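DITP/XTP pyrophosphatase (PDB 3TQU) probably hydrolyses non-canonical purine nucleoside triphosphates such as XTP, dITP and ITP to monophosphate and diphosphate, clearing them from the nucleotide pool. Local coordinates at residues S47-N52 with A70-L75; S120-I125 with I138-W143; P40-T45 with I54-H59; A18-L23 with Q188-L193. All blocks are in the same frame, centred on the assembly; numbering follows the deposited sequence.

Contact 1 (S47-N52 with A70-L75); sequences STFVEN and ADDSGL. With CA (calcium ion), chain E.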
loop_
_atom_site.group_PDB
_atom_site.type_symbol
_atom_site.label_atom_id
_atom_site.label_comp_id
_atom_site.label_asym_id
_atom_site.label_seq_id
_atom_site.Cartn_x
_atom_site.Cartn_y
_atom_site.Cartn_z
ATOM N N SER A 47 11.011 -5.703 2.151
ATOM C CA SER A 47 11.914 -4.815 1.424
ATOM C C SER A 47 11.268 -3.467 1.114
ATOM O O SER A 47 11.912 -2.577 0.569
ATOM C CB SER A 47 12.416 -5.480 0.144
ATOM O OG SER A 47 13.249 -6.582 0.466
ATOM N N THR A 48 9.994 -3.326 1.472
ATOM C CA THR A 48 9.291 -2.051 1.364
ATOM C C THR A 48 8.685 -1.679 2.711
ATOM O O THR A 48 8.377 -2.553 3.523
ATOM C CB THR A 48 8.138 -2.120 0.353
ATOM O OG1 THR A 48 7.174 -3.085 0.798
ATOM C CG2 THR A 48 8.648 -2.504 -1.027
ATOM N N PHE A 49 8.497 -0.383 2.938
ATOM C CA PHE A 49 7.860 0.084 4.164
ATOM C C PHE A 49 6.472 -0.533 4.310
ATOM O O PHE A 49 6.086 -0.972 5.397
ATOM C CB PHE A 49 7.768 1.614 4.192
ATOM C CG PHE A 49 9.088 2.304 4.004
ATOM C CD1 PHE A 49 10.107 2.143 4.931
ATOM C CD2 PHE A 49 9.309 3.121 2.903
ATOM C CE1 PHE A 49 11.325 2.776 4.758
ATOM C CE2 PHE A 49 10.522 3.756 2.728
ATOM C CZ PHE A 49 11.532 3.584 3.657
ATOM N N VAL A 50 5.727 -0.583 3.211
ATOM C CA VAL A 50 4.363 -1.095 3.266
ATOM C C VAL A 50 4.331 -2.555 3.717
ATOM O O VAL A 50 3.467 -2.948 4.496
ATOM C CB VAL A 50 3.622 -0.919 1.924
ATOM C CG1 VAL A 50 4.349 -1.649 0.814
ATOM C CG2 VAL A 50 2.190 -1.406 2.044
ATOM N N GLU A 51 5.282 -3.354 3.245
ATOM C CA GLU A 51 5.369 -4.752 3.668
ATOM C C GLU A 51 5.612 -4.894 5.173
ATOM O O GLU A 51 5.026 -5.758 5.829
ATOM C CB GLU A 51 6.453 -5.494 2.881
ATOM C CG GLU A 51 6.018 -5.879 1.471
ATOM C CD GLU A 51 7.158 -6.411 0.631
ATOM O OE1 GLU A 51 8.159 -5.686 0.472
ATOM O OE2 GLU A 51 7.058 -7.552 0.133
ATOM N N ASN A 52 6.482 -4.054 5.715
ATOM C CA ASN A 52 6.773 -4.100 7.142
ATOM C C ASN A 52 5.594 -3.601 7.971
ATOM O O ASN A 52 5.275 -4.165 9.021
ATOM C CB ASN A 52 8.045 -3.311 7.459
ATOM C CG ASN A 52 9.301 -4.025 6.993
ATOM O OD1 ASN A 52 9.375 -5.255 7.025
ATOM N ND2 ASN A 52 10.294 -3.258 6.555
ATOM N N ALA A 70 -0.197 -0.253 12.266
ATOM C CA ALA A 70 1.253 -0.179 12.356
ATOM C C ALA A 70 1.798 0.736 11.272
ATOM O O ALA A 70 1.110 1.031 10.295
ATOM C CB ALA A 70 1.865 -1.566 12.238
ATOM N N ASP A 71 3.032 1.194 11.448
ATOM C CA ASP A 71 3.675 1.988 10.414
ATOM C C ASP A 71 5.114 1.545 10.230
ATOM O O ASP A 71 5.709 0.943 11.124
ATOM C CB ASP A 71 3.643 3.479 10.763
ATOM C CG ASP A 71 4.853 3.916 11.575
ATOM O OD1 ASP A 71 4.736 4.034 12.812
ATOM O OD2 ASP A 71 5.925 4.141 10.974
ATOM N N ASP A 72 5.663 1.838 9.058
ATOM C CA ASP A 72 7.100 1.748 8.858
ATOM C C ASP A 72 7.561 3.007 8.137
ATOM O O ASP A 72 6.825 3.574 7.322
ATOM C CB ASP A 72 7.491 0.490 8.083
ATOM C CG ASP A 72 8.988 0.269 8.068
ATOM O OD1 ASP A 72 9.658 0.827 8.956
ATOM O OD2 ASP A 72 9.499 -0.448 7.183
ATOM N N SER A 73 8.772 3.454 8.443
ATOM C CA SER A 73 9.259 4.715 7.911
ATOM C C SER A 73 10.742 4.645 7.591
ATOM O O SER A 73 11.451 3.757 8.063
ATOM C CB SER A 73 9.014 5.833 8.920
ATOM O OG SER A 73 9.721 5.575 10.123
ATOM N N GLY A 74 11.217 5.596 6.798
ATOM C CA GLY A 74 12.625 5.631 6.473
ATOM C C GLY A 74 13.004 6.781 5.569
ATOM O O GLY A 74 12.154 7.544 5.109
ATOM N N LEU A 75 14.305 6.896 5.332
ATOM C CA LEU A 75 14.864 7.916 4.465
ATOM C C LEU A 75 15.304 7.238 3.177
ATOM O O LEU A 75 15.956 6.196 3.223
ATOM C CB LEU A 75 16.071 8.552 5.151
ATOM C CG LEU A 75 16.813 9.655 4.407
ATOM C CD1 LEU A 75 15.881 10.820 4.101
ATOM C CD2 LEU A 75 18.016 10.115 5.224
HETATM CA CA CA E . 11.252 -0.038 10.764
HETATM O O HOH W 1 11.985 -0.686 8.311
HETATM O O HOH W 2 11.719 2.502 10.436
HETATM O O HOH W 3 13.720 0.203 11.616
HETATM O O HOH W 4 9.531 0.975 12.281
HETATM O O HOH W 5 11.753 -0.042 13.372
#
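Asp72 leaves its strand with CG anti to the backbone N (chi1 -171°), while Asn52, with CG anti to its own carbonyl carbon (chi1 -73°), points the same way beside it. The two side chains therefore run alongside each other, and Asn52 ND2 donates to Asp72 OD2 over 3.0 Å. Asp72 OD2 lies close to the amide plane of Asn52, yet ND2 meets it from above the carboxylate plane; Asn52 OD1 is turned to Gly46 N. Asp72 OD2 also accepts from a water of the calcium shell, and Asp72 OD1 binds the ion directly at 2.6 Å. Both carboxylate oxygens are thus committed, which fixes the rotation of the group predicted to be the proton acceptor and probably favours its charged form. Phe49 crosses Asp72 at about a right angle, with OD2 lying at the ring edge, 3.5 Å from Phe49 CD1. Farther out on the ring, Phe49 CE1 comes within 3.5 Å of Gly74 N, where the strand has no side chain. The helix start is set by a capping box: Glu51 N donates to Thr48 OG1 (3.1 Å), and Thr48 OG1 in turn donates to Glu51 OE1 (2.8 Å). Helix 49-64 thus lies with its first turn against strand 68-77, Phe49 also touching Val124 of the adjacent strand 118-128 and Pro134 of the second subunit.

Contact 2 (S120-I125 with I138-W143); sequences SFHCVI and ICHGVW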
loop_
_atom_site.group_PDB
_atom_site.type_symbol
_atom_site.label_atom_id
_atom_site.label_comp_id
_atom_site.label_asym_id
_atom_site.label_seq_id
_atom_site.Cartn_x
_atom_site.Cartn_y
_atom_site.Cartn_z
ATOM N N SER A 120 13.974 11.724 0.308
ATOM C CA SER A 120 12.603 11.782 0.790
ATOM C C SER A 120 12.454 10.955 2.056
ATOM O O SER A 120 13.082 9.901 2.194
ATOM C CB SER A 120 11.635 11.261 -0.273
ATOM O OG SER A 120 11.801 11.953 -1.496
ATOM N N PHE A 121 11.644 11.453 2.984
ATOM C CA PHE A 121 11.197 10.667 4.127
ATOM C C PHE A 121 9.866 10.029 3.758
ATOM O O PHE A 121 9.022 10.678 3.135
ATOM C CB PHE A 121 10.980 11.556 5.351
ATOM C CG PHE A 121 12.179 11.675 6.245
ATOM C CD1 PHE A 121 12.739 10.550 6.828
ATOM C CD2 PHE A 121 12.720 12.916 6.536
ATOM C CE1 PHE A 121 13.837 10.659 7.663
ATOM C CE2 PHE A 121 13.818 13.032 7.375
ATOM C CZ PHE A 121 14.375 11.900 7.936
ATOM N N HIS A 122 9.678 8.773 4.150
ATOM C CA HIS A 122 8.431 8.069 3.881
ATOM C C HIS A 122 7.828 7.538 5.167
ATOM O O HIS A 122 8.543 7.029 6.033
ATOM C CB HIS A 122 8.665 6.895 2.926
ATOM C CG HIS A 122 9.135 7.304 1.569
ATOM N ND1 HIS A 122 8.289 7.391 0.484
ATOM C CD2 HIS A 122 10.363 7.654 1.119
ATOM C CE1 HIS A 122 8.978 7.774 -0.577
ATOM N NE2 HIS A 122 10.239 7.939 -0.219
ATOM N N CYS A 123 6.509 7.650 5.285
ATOM C CA CYS A 123 5.783 6.997 6.363
ATOM C C CYS A 123 4.601 6.237 5.787
ATOM O O CYS A 123 3.723 6.827 5.153
ATOM C CB CYS A 123 5.286 8.009 7.392
ATOM S SG CYS A 123 4.247 7.263 8.675
ATOM N N VAL A 124 4.580 4.928 6.003
ATOM C CA VAL A 124 3.482 4.107 5.518
ATOM C C VAL A 124 2.759 3.500 6.704
ATOM O O VAL A 124 3.359 2.785 7.508
ATOM C CB VAL A 124 3.969 2.982 4.585
ATOM C CG1 VAL A 124 2.779 2.157 4.075
ATOM C CG2 VAL A 124 4.759 3.559 3.421
ATOM N N ILE A 125 1.472 3.805 6.808
ATOM C CA ILE A 125 0.625 3.290 7.871
ATOM C C ILE A 125 -0.287 2.219 7.298
ATOM O O ILE A 125 -0.867 2.393 6.223
ATOM C CB ILE A 125 -0.233 4.421 8.483
ATOM C CG1 ILE A 125 0.670 5.458 9.152
ATOM C CG2 ILE A 125 -1.247 3.864 9.478
ATOM C CD1 ILE A 125 -0.070 6.668 9.694
ATOM N N ILE A 138 -4.140 1.662 3.578
ATOM C CA ILE A 138 -2.742 2.051 3.459
ATOM C C ILE A 138 -2.643 3.561 3.282
ATOM O O ILE A 138 -3.207 4.117 2.341
ATOM C CB ILE A 138 -2.058 1.368 2.257
ATOM C CG1 ILE A 138 -2.180 -0.157 2.362
ATOM C CG2 ILE A 138 -0.598 1.798 2.154
ATOM C CD1 ILE A 138 -1.525 -0.747 3.592
ATOM N N CYS A 139 -1.940 4.218 4.197
ATOM C CA CYS A 139 -1.695 5.651 4.090
ATOM C C CYS A 139 -0.209 5.880 3.866
ATOM O O CYS A 139 0.618 5.419 4.650
ATOM C CB CYS A 139 -2.149 6.371 5.359
ATOM S SG CYS A 139 -3.901 6.163 5.729
ATOM N N HIS A 140 0.132 6.588 2.795
ATOM C CA HIS A 140 1.534 6.784 2.450
ATOM C C HIS A 140 1.914 8.262 2.406
ATOM O O HIS A 140 1.543 8.981 1.478
ATOM C CB HIS A 140 1.848 6.106 1.114
ATOM C CG HIS A 140 3.300 6.126 0.750
ATOM N ND1 HIS A 140 3.808 5.412 -0.315
ATOM C CD2 HIS A 140 4.351 6.773 1.306
ATOM C CE1 HIS A 140 5.110 5.621 -0.398
ATOM N NE2 HIS A 140 5.465 6.442 0.574
ATOM N N GLY A 141 2.661 8.705 3.414
ATOM C CA GLY A 141 3.119 10.082 3.486
ATOM C C GLY A 141 4.529 10.229 2.941
ATOM O O GLY A 141 5.411 9.418 3.242
ATOM N N VAL A 142 4.738 11.264 2.134
ATOM C CA VAL A 142 6.038 11.508 1.527
ATOM C C VAL A 142 6.489 12.944 1.752
ATOM O O VAL A 142 5.744 13.890 1.500
ATOM C CB VAL A 142 6.027 11.211 0.010
ATOM C CG1 VAL A 142 7.382 11.540 -0.605
ATOM C CG2 VAL A 142 5.661 9.759 -0.243
ATOM N N TRP A 143 7.722 13.096 2.222
ATOM C CA TRP A 143 8.288 14.406 2.498
ATOM C C TRP A 143 9.584 14.557 1.705
ATOM O O TRP A 143 10.575 13.893 1.999
ATOM C CB TRP A 143 8.558 14.534 3.999
ATOM C CG TRP A 143 8.785 15.929 4.485
ATOM C CD1 TRP A 143 8.460 17.091 3.841
ATOM C CD2 TRP A 143 9.388 16.313 5.727
ATOM N NE1 TRP A 143 8.822 18.173 4.610
ATOM C CE2 TRP A 143 9.394 17.722 5.769
ATOM C CE3 TRP A 143 9.921 15.601 6.807
ATOM C CZ2 TRP A 143 9.917 18.433 6.850
ATOM C CZ3 TRP A 143 10.440 16.310 7.879
ATOM C CH2 TRP A 143 10.435 17.711 7.891
#
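Phe121 and Trp143 lie side by side and point the same way, with Phe121 CD2 3.9 Å from Trp143 CE3; on the same face, Ile125 CB meets Cys139 CB at 4.2 Å. Helix 185-199 packs over this side, where Ala189 touches Cys123 and Ile125, and His185, a predicted substrate-binding residue, stacks on the Phe121 ring. The backbones form an antiparallel beta hairpin within the central mixed sheet, their directions 170° apart and their axes 4.7 Å apart. Phe121 with Trp143, Cys123 with Gly141 and Ile125 with Cys139 are hydrogen-bonded pairs, each closed by two N-H to O bonds, such as Gly141 N to Cys123 O at 2.8 Å. On the other face, Val124 CG2, anti to its carbonyl carbon, sits over the His140 ring in a CH-pi contact, 4.0 Å from the ring centroid. His140, with CG anti to the backbone N (chi1 -174°), extends toward His122, and the two rings meet rim to rim. His122 ND1 and His140 NE2 share a nearly straight hydrogen bond of 3.0 Å, in which either could be the donor. His122 NE2 is held at the ring's far side by Thr76 OG1, and Ala135 of the second subunit packs on both histidines.

Contact 3 (P40-T45 with I54-H59); sequences PDIEET and IIKARH. With CA (calcium ion), chain E.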
loop_
_atom_site.group_PDB
_atom_site.type_symbol
_atom_site.label_atom_id
_atom_site.label_comp_id
_atom_site.label_asym_id
_atom_site.label_seq_id
_atom_site.Cartn_x
_atom_site.Cartn_y
_atom_site.Cartn_z
ATOM N N PRO A 40 4.719 -9.571 21.714
ATOM C CA PRO A 40 6.135 -9.309 21.442
ATOM C C PRO A 40 6.328 -8.643 20.080
ATOM O O PRO A 40 5.460 -8.758 19.212
ATOM C CB PRO A 40 6.746 -10.710 21.431
ATOM C CG PRO A 40 5.633 -11.593 20.987
ATOM C CD PRO A 40 4.372 -10.993 21.549
ATOM N N ASP A 41 7.443 -7.943 19.906
ATOM C CA ASP A 41 7.793 -7.390 18.603
ATOM C C ASP A 41 7.996 -8.527 17.608
ATOM O O ASP A 41 8.459 -9.609 17.974
ATOM C CB ASP A 41 9.077 -6.561 18.688
ATOM C CG ASP A 41 8.866 -5.213 19.351
ATOM O OD1 ASP A 41 7.772 -4.973 19.897
ATOM O OD2 ASP A 41 9.807 -4.393 19.332
ATOM N N ILE A 42 7.646 -8.277 16.351
ATOM C CA ILE A 42 7.900 -9.228 15.280
ATOM C C ILE A 42 8.941 -8.629 14.341
ATOM O O ILE A 42 8.988 -7.415 14.159
ATOM C CB ILE A 42 6.608 -9.559 14.501
ATOM C CG1 ILE A 42 6.876 -10.640 13.454
ATOM C CG2 ILE A 42 6.038 -8.304 13.854
ATOM C CD1 ILE A 42 5.626 -11.159 12.773
ATOM N N GLU A 43 9.779 -9.478 13.757
ATOM C CA GLU A 43 10.869 -9.010 12.904
ATOM C C GLU A 43 10.383 -8.407 11.586
ATOM O O GLU A 43 9.541 -8.982 10.899
ATOM C CB GLU A 43 11.851 -10.150 12.624
ATOM C CG GLU A 43 13.031 -9.745 11.754
ATOM C CD GLU A 43 13.959 -10.903 11.442
ATOM O OE1 GLU A 43 13.719 -12.016 11.956
ATOM O OE2 GLU A 43 14.928 -10.701 10.678
ATOM N N GLU A 44 10.918 -7.240 11.241
ATOM C CA GLU A 44 10.629 -6.615 9.958
ATOM C C GLU A 44 11.509 -7.216 8.867
ATOM O O GLU A 44 12.716 -6.982 8.830
ATOM C CB GLU A 44 10.848 -5.109 10.038
ATOM C CG GLU A 44 9.829 -4.389 10.898
ATOM C CD GLU A 44 10.195 -2.942 11.120
ATOM O OE1 GLU A 44 11.360 -2.681 11.484
ATOM O OE2 GLU A 44 9.326 -2.067 10.924
ATOM N N THR A 45 10.896 -7.987 7.977
ATOM C CA THR A 45 11.644 -8.726 6.969
ATOM C C THR A 45 11.323 -8.276 5.547
ATOM O O THR A 45 11.843 -8.838 4.582
ATOM C CB THR A 45 11.374 -10.238 7.087
ATOM O OG1 THR A 45 9.970 -10.481 6.949
ATOM C CG2 THR A 45 11.830 -10.751 8.441
ATOM N N ILE A 54 2.485 -3.841 7.183
ATOM C CA ILE A 54 1.498 -4.918 7.192
ATOM C C ILE A 54 1.919 -6.055 8.116
ATOM O O ILE A 54 1.109 -6.565 8.893
ATOM C CB ILE A 54 1.235 -5.458 5.773
ATOM C CG1 ILE A 54 0.442 -4.426 4.969
ATOM C CG2 ILE A 54 0.471 -6.763 5.838
ATOM C CD1 ILE A 54 0.387 -4.709 3.491
ATOM N N ILE A 55 3.187 -6.444 8.030
ATOM C CA ILE A 55 3.714 -7.519 8.862
ATOM C C ILE A 55 3.431 -7.251 10.336
ATOM O O ILE A 55 3.011 -8.142 11.068
ATOM C CB ILE A 55 5.231 -7.710 8.652
ATOM C CG1 ILE A 55 5.503 -8.398 7.309
ATOM C CG2 ILE A 55 5.832 -8.522 9.793
ATOM C CD1 ILE A 55 6.980 -8.543 6.980
ATOM N N LYS A 56 3.649 -6.011 10.758
ATOM C CA LYS A 56 3.523 -5.654 12.164
ATOM C C LYS A 56 2.064 -5.490 12.593
ATOM O O LYS A 56 1.689 -5.874 13.700
ATOM C CB LYS A 56 4.340 -4.395 12.470
ATOM C CG LYS A 56 5.834 -4.573 12.205
ATOM C CD LYS A 56 6.647 -3.386 12.695
ATOM C CE LYS A 56 6.277 -2.108 11.958
ATOM N NZ LYS A 56 7.170 -0.978 12.355
ATOM N N ALA A 57 1.241 -4.934 11.712
ATOM C CA ALA A 57 -0.179 -4.783 12.007
ATOM C C ALA A 57 -0.888 -6.136 12.040
ATOM O O ALA A 57 -1.705 -6.395 12.923
ATOM C CB ALA A 57 -0.842 -3.848 10.999
ATOM N N ARG A 58 -0.574 -7.002 11.081
ATOM C CA ARG A 58 -1.191 -8.322 11.037
ATOM C C ARG A 58 -0.843 -9.129 12.279
ATOM O O ARG A 58 -1.681 -9.858 12.811
ATOM C CB ARG A 58 -0.768 -9.098 9.791
ATOM C CG ARG A 58 -1.408 -10.479 9.724
ATOM C CD ARG A 58 -0.618 -11.451 8.866
ATOM N NE ARG A 58 -0.565 -11.058 7.463
ATOM C CZ ARG A 58 0.553 -10.712 6.836
ATOM N NH1 ARG A 58 1.703 -10.708 7.490
ATOM N NH2 ARG A 58 0.522 -10.369 5.560
ATOM N N HIS A 59 0.403 -9.002 12.725
ATOM C CA HIS A 59 0.873 -9.692 13.921
ATOM C C HIS A 59 0.071 -9.248 15.138
ATOM O O HIS A 59 -0.458 -10.075 15.883
ATOM C CB HIS A 59 2.362 -9.411 14.137
ATOM C CG HIS A 59 2.918 -10.008 15.392
ATOM N ND1 HIS A 59 2.949 -11.366 15.621
ATOM C CD2 HIS A 59 3.477 -9.429 16.480
ATOM C CE1 HIS A 59 3.500 -11.598 16.799
ATOM N NE2 HIS A 59 3.828 -10.439 17.341
HETATM CA CA CA E . 11.252 -0.038 10.764
HETATM O O HOH W 3 13.720 0.203 11.616
HETATM O O HOH W 2 11.719 2.502 10.436
HETATM O O HOH W 4 9.531 0.975 12.281
HETATM O O HOH W 5 11.753 -0.042 13.372
HETATM O O HOH W 1 11.985 -0.686 8.311
#
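The 40-45 segment runs as irregular chain beside one face of the helical 54-59 segment, with Ile42 CA 6.5 Å from Lys56 CA. It belongs to the loop that leads from strand 29-33 to helix 49-64 of the HAM1 fold, and folds back on that helix to bring a carboxylate to the metal site. Ile42 and His59 reach toward each other tip to tip. Ile42 CB sits over one face of the His59 ring, a CH-pi contact 3.9 Å from the centroid; with CG1 anti to the backbone N and CG2 in the crowded position between N and carbonyl carbon, CG2 and CD1 also rest against His59. In the plane of that ring, His59 NE2 donates to Pro40 O over 3.0 Å; the bond is bent, at 136°, and arrives from above the carbonyl plane. Ile55 packs against the 42-45 part of the loop, its CD1 3.6 Å from Thr45 OG1. Toward the metal, Glu44 binds calcium through both oxygens, OE1 at 2.7 Å and OE2 at 2.8 Å, while Asp72 supplies the other protein ligand. Lys56 bends at chi3 (-63°) to reach the same carboxylate in a salt bridge, and also donates to Asp71 O; its charge would partly offset that of the acidic ligands. Glu44 OE2 is thus shared by ion and ammonium, with Lys56 NZ 2.8 Å away and above the carboxylate plane.

Contact 4 (A18-L23 with Q188-L193); sequences AEMQEL and QALEQL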
loop_
_atom_site.group_PDB
_atom_site.type_symbol
_atom_site.label_atom_id
_atom_site.label_comp_id
_atom_site.label_asym_id
_atom_site.label_seq_id
_atom_site.Cartn_x
_atom_site.Cartn_y
_atom_site.Cartn_z
ATOM N N ALA A 18 1.172 9.310 21.431
ATOM C CA ALA A 18 0.737 10.659 21.776
ATOM C C ALA A 18 0.296 11.444 20.542
ATOM O O ALA A 18 -0.724 12.133 20.567
ATOM C CB ALA A 18 1.845 11.400 22.512
ATOM N N GLU A 19 1.068 11.344 19.462
ATOM C CA GLU A 19 0.723 12.036 18.223
ATOM C C GLU A 19 -0.640 11.576 17.710
ATOM O O GLU A 19 -1.426 12.371 17.196
ATOM C CB GLU A 19 1.797 11.809 17.154
ATOM C CG GLU A 19 3.110 12.541 17.408
ATOM C CD GLU A 19 4.171 12.222 16.366
ATOM O OE1 GLU A 19 3.824 11.625 15.324
ATOM O OE2 GLU A 19 5.353 12.563 16.592
HETATM N N MSE A 20 -0.910 10.284 17.870
HETATM C CA MSE A 20 -2.142 9.664 17.393
HETATM C C MSE A 20 -3.333 10.116 18.233
HETATM O O MSE A 20 -4.388 10.465 17.701
HETATM C CB MSE A 20 -1.998 8.137 17.448
HETATM C CG MSE A 20 -3.189 7.331 16.941
HETATM SE SE MSE A 20 -3.170 7.166 15.004
HETATM C CE MSE A 20 -1.251 7.007 14.782
ATOM N N GLN A 21 -3.162 10.109 19.549
ATOM C CA GLN A 21 -4.228 10.531 20.447
ATOM C C GLN A 21 -4.608 11.979 20.175
ATOM O O GLN A 21 -5.785 12.336 20.187
ATOM C CB GLN A 21 -3.803 10.358 21.905
ATOM C CG GLN A 21 -3.640 8.907 22.331
ATOM C CD GLN A 21 -2.940 8.787 23.665
ATOM O OE1 GLN A 21 -2.236 9.703 24.089
ATOM N NE2 GLN A 21 -3.138 7.665 24.341
ATOM N N GLU A 22 -3.598 12.808 19.932
ATOM C CA GLU A 22 -3.815 14.205 19.578
ATOM C C GLU A 22 -4.563 14.311 18.248
ATOM O O GLU A 22 -5.474 15.123 18.093
ATOM C CB GLU A 22 -2.473 14.935 19.483
ATOM C CG GLU A 22 -2.562 16.340 18.909
ATOM C CD GLU A 22 -3.193 17.323 19.871
ATOM O OE1 GLU A 22 -3.116 17.088 21.096
ATOM O OE2 GLU A 22 -3.767 18.329 19.404
ATOM N N LEU A 23 -4.169 13.474 17.297
ATOM C CA LEU A 23 -4.749 13.485 15.958
ATOM C C LEU A 23 -6.235 13.152 15.957
ATOM O O LEU A 23 -7.016 13.777 15.239
ATOM C CB LEU A 23 -4.012 12.489 15.060
ATOM C CG LEU A 23 -4.560 12.364 13.637
ATOM C CD1 LEU A 23 -4.145 13.569 12.815
ATOM C CD2 LEU A 23 -4.072 11.081 12.991
ATOM N N GLN A 188 1.718 13.882 7.227
ATOM C CA GLN A 188 0.901 13.661 6.036
ATOM C C GLN A 188 0.178 12.314 6.086
ATOM O O GLN A 188 -1.008 12.224 5.767
ATOM C CB GLN A 188 1.752 13.780 4.765
ATOM C CG GLN A 188 2.283 15.186 4.518
ATOM C CD GLN A 188 3.242 15.267 3.345
ATOM O OE1 GLN A 188 2.843 15.138 2.188
ATOM N NE2 GLN A 188 4.517 15.488 3.640
ATOM N N ALA A 189 0.891 11.269 6.488
ATOM C CA ALA A 189 0.269 9.962 6.644
ATOM C C ALA A 189 -0.874 10.046 7.654
ATOM O O ALA A 189 -1.975 9.548 7.408
ATOM C CB ALA A 189 1.299 8.930 7.079
ATOM N N LEU A 190 -0.612 10.695 8.786
ATOM C CA LEU A 190 -1.605 10.803 9.848
ATOM C C LEU A 190 -2.847 11.578 9.407
ATOM O O LEU A 190 -3.966 11.235 9.790
ATOM C CB LEU A 190 -0.994 11.434 11.102
ATOM C CG LEU A 190 -0.005 10.561 11.875
ATOM C CD1 LEU A 190 0.603 11.321 13.045
ATOM C CD2 LEU A 190 -0.692 9.300 12.364
ATOM N N GLU A 191 -2.654 12.619 8.604
ATOM C CA GLU A 191 -3.790 13.395 8.118
ATOM C C GLU A 191 -4.630 12.582 7.131
ATOM O O GLU A 191 -5.853 12.693 7.118
ATOM C CB GLU A 191 -3.346 14.734 7.516
ATOM C CG GLU A 191 -2.414 14.633 6.324
ATOM C CD GLU A 191 -3.148 14.606 4.993
ATOM O OE1 GLU A 191 -2.472 14.500 3.949
ATOM O OE2 GLU A 191 -4.395 14.698 4.988
ATOM N N GLN A 192 -3.969 11.755 6.323
ATOM C CA GLN A 192 -4.666 10.843 5.417
ATOM C C GLN A 192 -5.502 9.857 6.223
ATOM O O GLN A 192 -6.661 9.592 5.895
ATOM C CB GLN A 192 -3.667 10.073 4.549
ATOM C CG GLN A 192 -2.808 10.937 3.634
ATOM C CD GLN A 192 -1.755 10.124 2.899
ATOM O OE1 GLN A 192 -1.891 8.911 2.745
ATOM N NE2 GLN A 192 -0.697 10.789 2.450
ATOM N N LEU A 193 -4.899 9.314 7.277
ATOM C CA LEU A 193 -5.578 8.393 8.183
ATOM C C LEU A 193 -6.778 9.055 8.862
ATOM O O LEU A 193 -7.860 8.472 8.938
ATOM C CB LEU A 193 -4.607 7.877 9.250
ATOM C CG LEU A 193 -5.196 6.920 10.291
ATOM C CD1 LEU A 193 -5.565 5.596 9.644
ATOM C CD2 LEU A 193 -4.217 6.700 11.432
#
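Leu190 is the projecting side chain of helix 185-199, met by three residues of helix 14-23 from different directions. Its CG is anti to the carbonyl carbon (chi1 -71°), which carries the two methyls across to the other helix. Leu23, whose CG is anti to the backbone N, crosses it obliquely at the end of helix 14-23; Leu23 CD2 lies 3.6 Å from Leu190 CB and also rests against Leu190 O. The selenomethionine Met20 bends at chi2 (82°) and chi3, so that its tip turns toward the facing helix. Met20 CE meets Leu190 CD2 at 3.4 Å, tighter than usual van der Waals contact, while Met20 SE lies 3.8 Å from Leu193 CD2, Met20 and Leu193 crossing at about a right angle. Glu19 approaches Leu190 at a right angle too: its extended chain sets OE1 4.0 Å from Leu190 CD1, with the carboxylate salt-bridged to Arg186, a predicted substrate-binding residue. The helix segments run in the same general direction, crossing at -40° with axes 10.9 Å apart, a wide spacing that these side chains bridge. Behind Leu190 and Leu193 lies the sheet, through Ile125 and Cys139. No hydrogen bond passes between the two segments, so their cohesion is by dispersion and burial of apolar surface, whereas the Glu19 to Arg186 pair adds a charged link between the same two helices beside the predicted substrate site.

In the fold
The central mixed sheet relates most of these contacts. Contacts 1 and 2 have centres about 8 Å apart and occupy neighbouring strands, 68-77 and 118-128, joined by a backbone hydrogen bond from His122 N to Gly74 O. Contact 3 shares helix 49-64 and the calcium ion with contact 1 (centres about 11 Å apart); their segments alternate along the chain, the loop supplying Glu44 and the strand Asp72. The centre of contact 4 lies about 12 Å from that of contact 2, where Gln192 NE2 donates a hydrogen bond to His140 O, and about 21 Å from that of contact 3. It encloses the other three in sequence; contact 2 follows contacts 1 and 3. Contacts 1, 2 and 3 also touch the second subunit.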